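Local coordinates for protein transcriptional regulator (Vibrio vulnificus, PDB 4IVN) that represses transcription of the nan operon for sialic acid catabolism and binds N-acetylmannosamine 6-phosphate, at residues H34-Q37 with F38-I41; T48-S51 with E52-V56; S100-D103 with S104-T108; G235-A238 with S239-A243; L250-S253 with L254-S257. One frame throughout, in Å; residues are numbered along the deposited sequence.

Interaction 1. Residues H34-Q37 with F38-I41; sequences HDVQ and FQTI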
loop_
_atom_site.group_PDB
_atom_site.type_symbol
_atom_site.label_atom_id
_atom_site.label_comp_id
_atom_site.label_asym_id
_atom_site.label_seq_id
_atom_site.Cartn_x
_atom_site.Cartn_y
_atom_site.Cartn_z
ATOM N N HIS A 34 -26.494 -8.049 9.457
ATOM C CA HIS A 34 -25.645 -7.110 8.739
ATOM C C HIS A 34 -24.289 -6.964 9.404
ATOM O O HIS A 34 -23.232 -7.003 8.726
ATOM C CB HIS A 34 -26.306 -5.723 8.527
ATOM C CG HIS A 34 -25.334 -4.676 7.975
ATOM N ND1 HIS A 34 -25.268 -4.367 6.665
ATOM C CD2 HIS A 34 -24.318 -3.920 8.614
ATOM C CE1 HIS A 34 -24.286 -3.439 6.479
ATOM N NE2 HIS A 34 -23.728 -3.163 7.677
ATOM N N ASP A 35 -24.272 -6.772 10.721
ATOM C CA ASP A 35 -22.966 -6.586 11.391
ATOM C C ASP A 35 -22.117 -7.888 11.563
ATOM O O ASP A 35 -20.889 -7.833 11.634
ATOM C CB ASP A 35 -23.102 -5.894 12.750
ATOM C CG ASP A 35 -21.745 -5.501 13.331
ATOM O OD1 ASP A 35 -21.001 -4.718 12.685
ATOM O OD2 ASP A 35 -21.375 -6.025 14.413
ATOM N N VAL A 36 -22.783 -9.039 11.615
ATOM C CA VAL A 36 -22.112 -10.292 11.797
ATOM C C VAL A 36 -21.114 -10.509 10.615
ATOM O O VAL A 36 -20.094 -11.194 10.797
ATOM C CB VAL A 36 -23.090 -11.493 12.004
ATOM C CG1 VAL A 36 -22.353 -12.865 11.953
ATOM C CG2 VAL A 36 -23.825 -11.385 13.334
ATOM N N GLN A 37 -21.432 -9.983 9.429
ATOM C CA GLN A 37 -20.516 -10.060 8.230
ATOM C C GLN A 37 -19.104 -9.625 8.586
ATOM O O GLN A 37 -18.094 -10.118 8.035
ATOM C CB GLN A 37 -20.976 -9.088 7.130
ATOM C CG GLN A 37 -22.387 -9.215 6.652
ATOM C CD GLN A 37 -22.700 -8.216 5.538
ATOM O OE1 GLN A 37 -23.137 -7.089 5.784
ATOM N NE2 GLN A 37 -22.542 -8.661 4.314
ATOM N N PHE A 38 -19.033 -8.689 9.515
ATOM C CA PHE A 38 -17.743 -8.072 9.850
ATOM C C PHE A 38 -17.162 -8.608 11.152
ATOM O O PHE A 38 -16.163 -8.065 11.596
ATOM C CB PHE A 38 -17.832 -6.529 9.856
ATOM C CG PHE A 38 -18.554 -5.968 8.662
ATOM C CD1 PHE A 38 -17.966 -5.973 7.399
ATOM C CD2 PHE A 38 -19.829 -5.401 8.803
ATOM C CE1 PHE A 38 -18.645 -5.469 6.277
ATOM C CE2 PHE A 38 -20.508 -4.901 7.701
ATOM C CZ PHE A 38 -19.917 -4.952 6.425
ATOM N N GLN A 39 -17.741 -9.703 11.717
ATOM C CA GLN A 39 -17.252 -10.229 12.992
ATOM C C GLN A 39 -16.443 -11.475 12.715
ATOM O O GLN A 39 -16.772 -12.206 11.792
ATOM C CB GLN A 39 -18.435 -10.633 13.918
ATOM C CG GLN A 39 -19.213 -9.411 14.429
ATOM C CD GLN A 39 -20.288 -9.754 15.471
ATOM O OE1 GLN A 39 -20.214 -10.779 16.150
ATOM N NE2 GLN A 39 -21.267 -8.872 15.607
ATOM N N THR A 40 -15.456 -11.697 13.559
ATOM C CA THR A 40 -14.664 -12.905 13.569
ATOM C C THR A 40 -15.356 -13.968 14.400
ATOM O O THR A 40 -16.327 -13.674 15.102
ATOM C CB THR A 40 -13.255 -12.652 14.146
ATOM O OG1 THR A 40 -13.345 -12.358 15.557
ATOM C CG2 THR A 40 -12.598 -11.510 13.375
ATOM N N ILE A 41 -14.874 -15.210 14.328
ATOM C CA ILE A 41 -15.519 -16.244 15.174
ATOM C C ILE A 41 -15.384 -15.802 16.627
ATOM O O ILE A 41 -16.325 -16.025 17.447
ATOM C CB ILE A 41 -14.948 -17.644 14.908
ATOM C CG1 ILE A 41 -15.744 -18.688 15.679
ATOM C CG2 ILE A 41 -13.419 -17.640 15.050
ATOM C CD1 ILE A 41 -15.364 -20.081 15.219
#
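Phe38 folds back over the end of helix 20-36, and its ring forms an offset edge-to-face pair with His34, the phenyl edge toward the imidazole face. The two ring centroids are 5.6 Å apart, with the planes at 65°. The nearest side-chain atoms of the pair are His34 NE2 and Phe38 CE2, separated by 3.7 Å. On one face of the same phenyl ring sits Gln37 CB, a CH-pi contact 4.1 Å from the Phe38 centroid and almost exactly on the ring normal. A second, polar group lies further along the turn: Gln39 NE2 donates to Asp35 OD2 at 3.1 Å with a nearly straight N-H (162°), in the plane of its own amide but reaching the carboxylate on its anti side and out of its plane. With CG of Asp35 anti to the backbone N (chi1 -171°), the carboxylate is carried forward to the glutamine. Both pairs are brought together by a type I beta turn from Val36 to Gln39, where the chain leaves the helix and heads for helix 41-48 of the helix-turn-helix domain of the RpiR family. The turn is closed by Gln39 N to Val36 O at 2.9 Å, and Phe38 N bonds to Asp35 O over the same length. Further out, Tyr28 OH also bonds to Gln39 NE2, giving this amide nitrogen two partners, while Gln39 O accepts from Tyr67 and Arg71. Thr40 OG1 caps the next helix through Asp43 N, and Phe38 leans on Pro228.

Interaction 2. Residues T48-S51 with E52-V56; sequences TQTS and EATVV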
loop_
_atom_site.group_PDB
_atom_site.type_symbol
_atom_site.label_atom_id
_atom_site.label_comp_id
_atom_site.label_asym_id
_atom_site.label_seq_id
_atom_site.Cartn_x
_atom_site.Cartn_y
_atom_site.Cartn_z
ATOM N N THR A 48 -22.103 -13.303 22.046
ATOM C CA THR A 48 -23.189 -14.172 22.430
ATOM C C THR A 48 -22.935 -14.856 23.786
ATOM O O THR A 48 -23.814 -15.578 24.285
ATOM C CB THR A 48 -23.398 -15.286 21.397
ATOM O OG1 THR A 48 -22.169 -16.004 21.254
ATOM C CG2 THR A 48 -23.951 -14.714 20.048
ATOM N N GLN A 49 -21.751 -14.630 24.356
ATOM C CA GLN A 49 -21.285 -15.343 25.560
ATOM C C GLN A 49 -21.398 -16.880 25.418
ATOM O O GLN A 49 -21.950 -17.564 26.297
ATOM C CB GLN A 49 -22.095 -14.904 26.786
ATOM C CG GLN A 49 -21.787 -13.523 27.367
ATOM C CD GLN A 49 -22.924 -13.070 28.282
ATOM O OE1 GLN A 49 -23.991 -12.672 27.807
ATOM N NE2 GLN A 49 -22.719 -13.162 29.596
ATOM N N THR A 50 -20.885 -17.431 24.322
ATOM C CA THR A 50 -20.887 -18.874 24.090
ATOM C C THR A 50 -19.454 -19.200 23.685
ATOM O O THR A 50 -18.670 -18.301 23.386
ATOM C CB THR A 50 -21.964 -19.292 23.019
ATOM O OG1 THR A 50 -21.613 -18.800 21.702
ATOM C CG2 THR A 50 -23.335 -18.722 23.351
ATOM N N SER A 51 -19.079 -20.456 23.625
ATOM C CA SER A 51 -17.740 -20.782 23.133
ATOM C C SER A 51 -17.657 -20.645 21.590
ATOM O O SER A 51 -18.666 -20.563 20.889
ATOM C CB SER A 51 -17.427 -22.187 23.519
ATOM O OG SER A 51 -18.417 -22.970 22.920
ATOM N N GLU A 52 -16.447 -20.658 21.058
ATOM C CA GLU A 52 -16.309 -20.763 19.632
ATOM C C GLU A 52 -16.782 -22.125 19.162
ATOM O O GLU A 52 -17.236 -22.268 18.035
ATOM C CB GLU A 52 -14.865 -20.551 19.220
ATOM C CG GLU A 52 -14.315 -19.229 19.681
ATOM C CD GLU A 52 -12.921 -18.956 19.124
ATOM O OE1 GLU A 52 -12.434 -19.746 18.277
ATOM O OE2 GLU A 52 -12.334 -17.926 19.524
ATOM N N ALA A 53 -16.668 -23.125 20.007
ATOM C CA ALA A 53 -17.212 -24.471 19.621
ATOM C C ALA A 53 -18.735 -24.457 19.334
ATOM O O ALA A 53 -19.251 -25.195 18.478
ATOM C CB ALA A 53 -16.919 -25.498 20.701
ATOM N N THR A 54 -19.450 -23.664 20.129
ATOM C CA THR A 54 -20.907 -23.547 19.987
ATOM C C THR A 54 -21.221 -22.894 18.620
ATOM O O THR A 54 -22.058 -23.387 17.861
ATOM C CB THR A 54 -21.542 -22.750 21.138
ATOM O OG1 THR A 54 -21.219 -23.348 22.390
ATOM C CG2 THR A 54 -23.082 -22.738 20.989
ATOM N N VAL A 55 -20.485 -21.831 18.297
ATOM C CA VAL A 55 -20.711 -21.087 17.057
ATOM C C VAL A 55 -20.442 -22.028 15.886
ATOM O O VAL A 55 -21.239 -22.088 14.949
ATOM C CB VAL A 55 -19.770 -19.848 17.010
ATOM C CG1 VAL A 55 -19.896 -19.079 15.706
ATOM C CG2 VAL A 55 -20.051 -18.917 18.184
ATOM N N VAL A 56 -19.323 -22.776 15.971
ATOM C CA VAL A 56 -18.956 -23.716 14.923
ATOM C C VAL A 56 -20.053 -24.773 14.754
ATOM O O VAL A 56 -20.462 -25.078 13.616
ATOM C CB VAL A 56 -17.594 -24.422 15.203
ATOM C CG1 VAL A 56 -17.338 -25.467 14.159
ATOM C CG2 VAL A 56 -16.405 -23.444 15.203
#
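Ser51 reaches over the start of helix 52-61 to Thr54, and its side chain can be followed outward. Its CB lies beside the first amides of the helix, 3.7 Å from Ala53 N. OG, held between the backbone N and the carbonyl carbon (chi1 59°), turns back over the helix start and meets Thr54 OG1 at 2.9 Å, a hydrogen bond that either hydroxyl could donate. The same OG is 3.7 Å from Ala53 CB and 3.1 Å from Thr54 N. Thr54 presents its hydroxyl with OG1 anti to the carbonyl carbon, and this oxygen also has a weak hydrogen bond to Lys21 NZ. Ser51 is the N-cap residue of helix 52-61, and the preceding helix 41-48 closes with a Schellman motif in which Gln49 takes positive phi; the residues between them form the turn of the helix-turn-helix, whose second helix, 52-61, probably meets DNA, as in this family. The carbonyl O of Ser51 is gripped only weakly in the first turn, by Thr54 N and by Val55 N. Just before the cap, Thr50 packs its CB against Thr54 CB at 4.0 Å, the two side chains crossing at about a right angle, while Thr50 OG1 approaches Val55 CG2. That hydroxyl donates to Thr48 OG1 at 2.9 Å, tying the connection back to helix 41-48. Thr50 and Thr54 also pack on helix 20-36, through Val25 and Leu22 respectively.

Interaction 3. Residues S100-D103 with S104-T108; sequences SAVD and SLQDT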
loop_
_atom_site.group_PDB
_atom_site.type_symbol
_atom_site.label_atom_id
_atom_site.label_comp_id
_atom_site.label_asym_id
_atom_site.label_seq_id
_atom_site.Cartn_x
_atom_site.Cartn_y
_atom_site.Cartn_z
ATOM N N SER A 100 -14.232 7.971 1.693
ATOM C CA SER A 100 -14.183 6.822 2.555
ATOM C C SER A 100 -12.818 6.738 3.220
ATOM O O SER A 100 -12.719 6.391 4.395
ATOM C CB SER A 100 -14.380 5.525 1.778
ATOM O OG SER A 100 -15.686 5.481 1.315
ATOM N N ALA A 101 -11.766 6.877 2.395
ATOM C CA ALA A 101 -10.407 6.722 2.875
ATOM C C ALA A 101 -10.118 7.814 3.898
ATOM O O ALA A 101 -9.477 7.539 4.921
ATOM C CB ALA A 101 -9.419 6.736 1.691
ATOM N N VAL A 102 -10.622 9.041 3.670
ATOM C CA VAL A 102 -10.501 10.104 4.695
ATOM C C VAL A 102 -11.094 9.708 6.007
ATOM O O VAL A 102 -10.430 9.855 7.055
ATOM C CB VAL A 102 -11.072 11.462 4.247
ATOM C CG1 VAL A 102 -11.139 12.450 5.412
ATOM C CG2 VAL A 102 -10.147 12.024 3.158
ATOM N N ASP A 103 -12.322 9.169 5.965
ATOM C CA ASP A 103 -13.099 8.850 7.200
ATOM C C ASP A 103 -12.318 7.735 7.898
ATOM O O ASP A 103 -12.139 7.761 9.085
ATOM C CB ASP A 103 -14.510 8.288 6.884
ATOM C CG ASP A 103 -15.420 9.294 6.204
ATOM O OD1 ASP A 103 -15.153 10.484 6.294
ATOM O OD2 ASP A 103 -16.364 8.865 5.529
ATOM N N SER A 104 -11.867 6.755 7.131
ATOM C CA SER A 104 -11.048 5.706 7.729
ATOM C C SER A 104 -9.766 6.122 8.433
ATOM O O SER A 104 -9.392 5.521 9.457
ATOM C CB SER A 104 -10.744 4.637 6.697
ATOM O OG SER A 104 -11.955 3.966 6.541
ATOM N N LEU A 105 -9.035 7.043 7.823
ATOM C CA LEU A 105 -7.826 7.600 8.435
ATOM C C LEU A 105 -8.190 8.290 9.707
ATOM O O LEU A 105 -7.566 8.096 10.732
ATOM C CB LEU A 105 -7.141 8.560 7.465
ATOM C CG LEU A 105 -6.406 7.843 6.308
ATOM C CD1 LEU A 105 -6.132 8.878 5.223
ATOM C CD2 LEU A 105 -5.083 7.304 6.844
ATOM N N GLN A 106 -9.232 9.095 9.678
ATOM C CA GLN A 106 -9.545 9.845 10.883
ATOM C C GLN A 106 -10.044 8.909 11.976
ATOM O O GLN A 106 -9.615 9.019 13.125
ATOM C CB GLN A 106 -10.542 10.937 10.570
ATOM C CG GLN A 106 -9.987 11.949 9.561
ATOM C CD GLN A 106 -11.036 12.962 9.144
ATOM O OE1 GLN A 106 -12.261 12.682 9.073
ATOM N NE2 GLN A 106 -10.567 14.153 8.885
ATOM N N ASP A 107 -10.912 7.974 11.622
ATOM C CA ASP A 107 -11.298 6.943 12.589
ATOM C C ASP A 107 -10.146 6.163 13.171
ATOM O O ASP A 107 -10.122 5.963 14.375
ATOM C CB ASP A 107 -12.326 5.991 11.994
ATOM C CG ASP A 107 -13.648 6.674 11.752
ATOM O OD1 ASP A 107 -13.857 7.785 12.288
ATOM O OD2 ASP A 107 -14.472 6.105 11.033
ATOM N N THR A 108 -9.204 5.703 12.333
ATOM C CA THR A 108 -8.008 4.995 12.812
ATOM C C THR A 108 -7.161 5.839 13.786
ATOM O O THR A 108 -6.771 5.367 14.879
ATOM C CB THR A 108 -7.146 4.481 11.612
ATOM O OG1 THR A 108 -7.918 3.531 10.861
ATOM C CG2 THR A 108 -5.881 3.778 12.075
#
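Two successive turns of helix 93-111, part of the dimer interface, bring Val102 and Gln106 side by side, pointing the same way. Val102 CG1 lies 3.8 Å from Gln106 CD, with the glutamine chain extended beyond CG. Regular helical bonds hold the turns, the shortest being Asp107 N to Asp103 O at 2.8 Å. Leu105 CG lies 3.4 Å from Ala101 O, one turn back. Thr108, with OG1 anti to the carbonyl carbon (chi1 -63°), folds its hydroxyl onto Ser104 O at 2.8 Å; the Thr108 amide reaches this oxygen from the opposite face, and the hydroxyl has a further partner in Ala226 N. The polar ends of Ser104 and Asp107 converge on Arg227, which bonds to Ser104 OG and makes a salt bridge with Asp107 OD2, while Asp103 OD1 takes a hydrogen bond from Gln99 NE2. At the dimer interface, Leu105 meets Leu105 of the second subunit, and Gln106 packs on Val102 of that subunit. Within the chain, Ala101 rests on Phe237 and Leu105 on Leu245, joining this helix to helix 237-257.

Interaction 4. Residues G235-A238 with S239-A243; sequences GAFA and SKVGA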
loop_
_atom_site.group_PDB
_atom_site.type_symbol
_atom_site.label_atom_id
_atom_site.label_comp_id
_atom_site.label_asym_id
_atom_site.label_seq_id
_atom_site.Cartn_x
_atom_site.Cartn_y
_atom_site.Cartn_z
ATOM N N GLY A 235 -9.541 -6.319 1.208
ATOM C CA GLY A 235 -8.725 -5.450 0.350
ATOM C C GLY A 235 -9.209 -4.040 0.111
ATOM O O GLY A 235 -8.452 -3.298 -0.512
ATOM N N ALA A 236 -10.427 -3.659 0.608
ATOM C CA ALA A 236 -11.000 -2.357 0.410
ATOM C C ALA A 236 -9.981 -1.291 0.806
ATOM O O ALA A 236 -9.275 -1.392 1.839
ATOM C CB ALA A 236 -12.299 -2.146 1.278
ATOM N N PHE A 237 -9.934 -0.223 0.028
ATOM C CA PHE A 237 -8.889 0.758 0.305
ATOM C C PHE A 237 -9.158 1.446 1.670
ATOM O O PHE A 237 -8.251 1.760 2.384
ATOM C CB PHE A 237 -8.851 1.743 -0.862
ATOM C CG PHE A 237 -7.892 2.880 -0.699
ATOM C CD1 PHE A 237 -6.543 2.677 -0.361
ATOM C CD2 PHE A 237 -8.360 4.212 -0.862
ATOM C CE1 PHE A 237 -5.657 3.759 -0.263
ATOM C CE2 PHE A 237 -7.454 5.270 -0.764
ATOM C CZ PHE A 237 -6.143 5.061 -0.456
ATOM N N ALA A 238 -10.406 1.587 2.053
ATOM C CA ALA A 238 -10.669 2.202 3.323
ATOM C C ALA A 238 -10.145 1.312 4.518
ATOM O O ALA A 238 -9.710 1.854 5.545
ATOM C CB ALA A 238 -12.156 2.592 3.456
ATOM N N SER A 239 -10.091 -0.006 4.345
ATOM C CA SER A 239 -9.487 -0.879 5.361
ATOM C C SER A 239 -7.945 -0.852 5.322
ATOM O O SER A 239 -7.288 -0.782 6.379
ATOM C CB SER A 239 -9.952 -2.302 5.183
ATOM O OG SER A 239 -11.340 -2.299 5.423
ATOM N N LYS A 240 -7.378 -0.836 4.134
ATOM C CA LYS A 240 -5.941 -0.861 4.009
ATOM C C LYS A 240 -5.321 0.500 4.365
ATOM O O LYS A 240 -4.197 0.562 4.844
ATOM C CB LYS A 240 -5.535 -1.228 2.573
ATOM C CG LYS A 240 -5.978 -2.637 2.089
ATOM C CD LYS A 240 -5.450 -3.818 2.977
ATOM C CE LYS A 240 -6.516 -4.364 3.915
ATOM N NZ LYS A 240 -6.038 -5.665 4.596
ATOM N N VAL A 241 -6.050 1.581 4.132
ATOM C CA VAL A 241 -5.457 2.883 4.349
ATOM C C VAL A 241 -5.200 3.060 5.838
ATOM O O VAL A 241 -4.179 3.611 6.237
ATOM C CB VAL A 241 -6.261 4.032 3.696
ATOM C CG1 VAL A 241 -7.453 4.413 4.560
ATOM C CG2 VAL A 241 -5.338 5.249 3.511
ATOM N N GLY A 242 -6.071 2.557 6.693
ATOM C CA GLY A 242 -5.759 2.707 8.108
ATOM C C GLY A 242 -4.638 1.808 8.590
ATOM O O GLY A 242 -3.907 2.184 9.517
ATOM N N ALA A 243 -4.531 0.606 7.981
ATOM C CA ALA A 243 -3.400 -0.363 8.298
ATOM C C ALA A 243 -2.065 0.308 7.901
ATOM O O ALA A 243 -1.091 0.337 8.694
ATOM C CB ALA A 243 -3.597 -1.707 7.616
#
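Lys240 N and Ser239 N share a single acceptor, Ala236 O, at the start of helix 237-257. The lysine amide bonds at 3.0 Å with its N-H well aligned (160°), whereas the serine amide, equally near, comes in at a poor angle and is weak. Ala236 is the N-cap residue. One residue on, Val241 N reaches Phe237 O at 2.8 Å. Beside this bond the side chains of the same two residues meet: Val241 CB stands over one face of the Phe237 ring, 4.0 Å from CE1 and shifted toward the rim. A chi1 of 176°, with CG anti to the backbone N, brings the phenyl ring to Val241. The polar tips find partners beyond the segments. Ser239 OG bonds to Arg227 O; Lys240, whose CG brushes Gly235 O at 3.7 Å, bends at chi2 and chi3 and sends NZ to Ser183 OG, with a long, weak ion pair to Glu229 OE2. That carboxylate also accepts from Gly235 N, while Gly235 O receives Tyr144 OH of the second subunit. This is the pocket side of the SIS domain: Ser183 and Gly234 line the N-acetylmannosamine 6-phosphate site, and the Lys240 side chain lies about 4 Å from the bound ligand. The nearby Glu229 carboxylate and the phosphorylated sugar would probably favour the charged form of this buried amine, while the apolar Phe237-Val241 pair faces the dimer partner.

Interaction 5. Residues L250-S253 with L254-S257; sequences LVNS and LLES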
loop_
_atom_site.group_PDB
_atom_site.type_symbol
_atom_site.label_atom_id
_atom_site.label_comp_id
_atom_site.label_asym_id
_atom_site.label_seq_id
_atom_site.Cartn_x
_atom_site.Cartn_y
_atom_site.Cartn_z
ATOM N N LEU A 250 3.971 4.138 13.307
ATOM C CA LEU A 250 4.996 3.377 13.974
ATOM C C LEU A 250 6.356 3.936 13.641
ATOM O O LEU A 250 7.135 4.174 14.524
ATOM C CB LEU A 250 4.870 1.852 13.629
ATOM C CG LEU A 250 5.949 0.936 14.171
ATOM C CD1 LEU A 250 6.157 1.019 15.715
ATOM C CD2 LEU A 250 5.741 -0.538 13.723
ATOM N N VAL A 251 6.694 4.065 12.353
ATOM C CA VAL A 251 8.053 4.415 11.938
ATOM C C VAL A 251 8.299 5.876 12.218
ATOM O O VAL A 251 9.370 6.231 12.668
ATOM C CB VAL A 251 8.339 4.022 10.451
ATOM C CG1 VAL A 251 9.777 4.380 10.031
ATOM C CG2 VAL A 251 8.069 2.514 10.371
ATOM N N ASN A 252 7.286 6.709 12.055
ATOM C CA ASN A 252 7.485 8.101 12.476
ATOM C C ASN A 252 7.756 8.307 13.989
ATOM O O ASN A 252 8.510 9.224 14.349
ATOM C CB ASN A 252 6.329 8.976 12.014
ATOM C CG ASN A 252 6.256 9.057 10.474
ATOM O OD1 ASN A 252 7.197 8.655 9.782
ATOM N ND2 ASN A 252 5.134 9.502 9.953
ATOM N N SER A 253 7.095 7.528 14.856
ATOM C CA SER A 253 7.434 7.533 16.293
ATOM C C SER A 253 8.833 7.122 16.528
ATOM O O SER A 253 9.542 7.789 17.314
ATOM C CB SER A 253 6.531 6.670 17.137
ATOM O OG SER A 253 5.250 7.006 16.779
ATOM N N LEU A 254 9.258 6.054 15.853
ATOM C CA LEU A 254 10.653 5.621 15.961
ATOM C C LEU A 254 11.616 6.785 15.622
ATOM O O LEU A 254 12.596 7.045 16.357
ATOM C CB LEU A 254 10.958 4.427 15.052
ATOM C CG LEU A 254 10.670 3.030 15.571
ATOM C CD1 LEU A 254 10.384 2.092 14.392
ATOM C CD2 LEU A 254 11.758 2.557 16.562
ATOM N N LEU A 255 11.341 7.467 14.503
ATOM C CA LEU A 255 12.181 8.553 14.053
ATOM C C LEU A 255 12.142 9.692 15.080
ATOM O O LEU A 255 13.133 10.354 15.340
ATOM C CB LEU A 255 11.711 9.036 12.672
ATOM C CG LEU A 255 12.299 8.137 11.554
ATOM C CD1 LEU A 255 11.486 8.248 10.283
ATOM C CD2 LEU A 255 13.773 8.535 11.269
ATOM N N GLU A 256 11.004 9.846 15.738
ATOM C CA GLU A 256 10.930 10.909 16.744
ATOM C C GLU A 256 11.669 10.488 18.013
ATOM O O GLU A 256 12.311 11.312 18.623
ATOM C CB GLU A 256 9.515 11.206 17.053
ATOM C CG GLU A 256 9.361 12.242 18.132
ATOM C CD GLU A 256 8.330 13.223 17.718
ATOM O OE1 GLU A 256 8.582 13.937 16.718
ATOM O OE2 GLU A 256 7.269 13.269 18.377
ATOM N N SER A 257 11.618 9.209 18.416
ATOM C CA SER A 257 12.285 8.811 19.670
ATOM C C SER A 257 13.769 8.643 19.455
ATOM O O SER A 257 14.547 8.845 20.378
ATOM C CB SER A 257 11.688 7.546 20.284
ATOM O OG SER A 257 10.288 7.613 20.304
#
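The last two turns of helix 237-257 run in regular alpha-helical geometry, with Leu254 N on Leu250 O at 3.1 Å and Leu255 N on Val251 O at 3.0 Å. Along one flank Val251 CG1 touches Leu255 CD1 at 4.2 Å, an apolar contact between successive turns. Leu254 CB lies 3.4 Å from Val251 O, and Leu254 CD1 is 4.1 Å from Val251 CA. Ser253 O accepts two bonds: Ser257 N reaches it at 2.7 Å nearly in line with the carbonyl, and Ser257 OG adds a second bond of 3.1 Å from above the carbonyl plane. The serine hydroxyl can fold back this way because OG lies anti to its own carbonyl carbon (chi1 -47°). Ser253 OG does likewise one turn earlier, bonding to Val249 O. Leu254 packs on Val121 and Val124 of helix 114-126, and Leu255 on Tyr261 and Val265 of helix 261-270. Asn252 OD1 accepts from Arg148, and Asn252 ND2 makes a weak hydrogen bond to Ser97 OG of the second subunit, near Ile93 of that chain. The leucines thus join helices of the same chain, the Asn252 amide is shared between Arg148 and, weakly, the second subunit, and the serine hydroxyls fold onto the helix's own carbonyls close to its C-terminal end.

Overall arrangement
Interactions 1 and 2 belong to the helix-turn-helix domain and touch through Ile41 and Val56; both are partly buried junctions between helices, one using an aromatic pair and an amide-carboxylate bond, the other a hydroxyl pair at a helix start. Interactions 3 and 4 also touch, their centres about 9 Å apart, packing helix 93-111 against the beginning of helix 237-257 beside the second subunit. Interaction 3 carries a salt bridge to Arg227; interaction 4 is the buried one, a helix start with its lysine about 4 Å from the ligand. Interaction 5 shares helix 237-257 but lies about 22 Å from interaction 4, centre to centre, at its more exposed far end, where leucines and serine hydroxyls prevail.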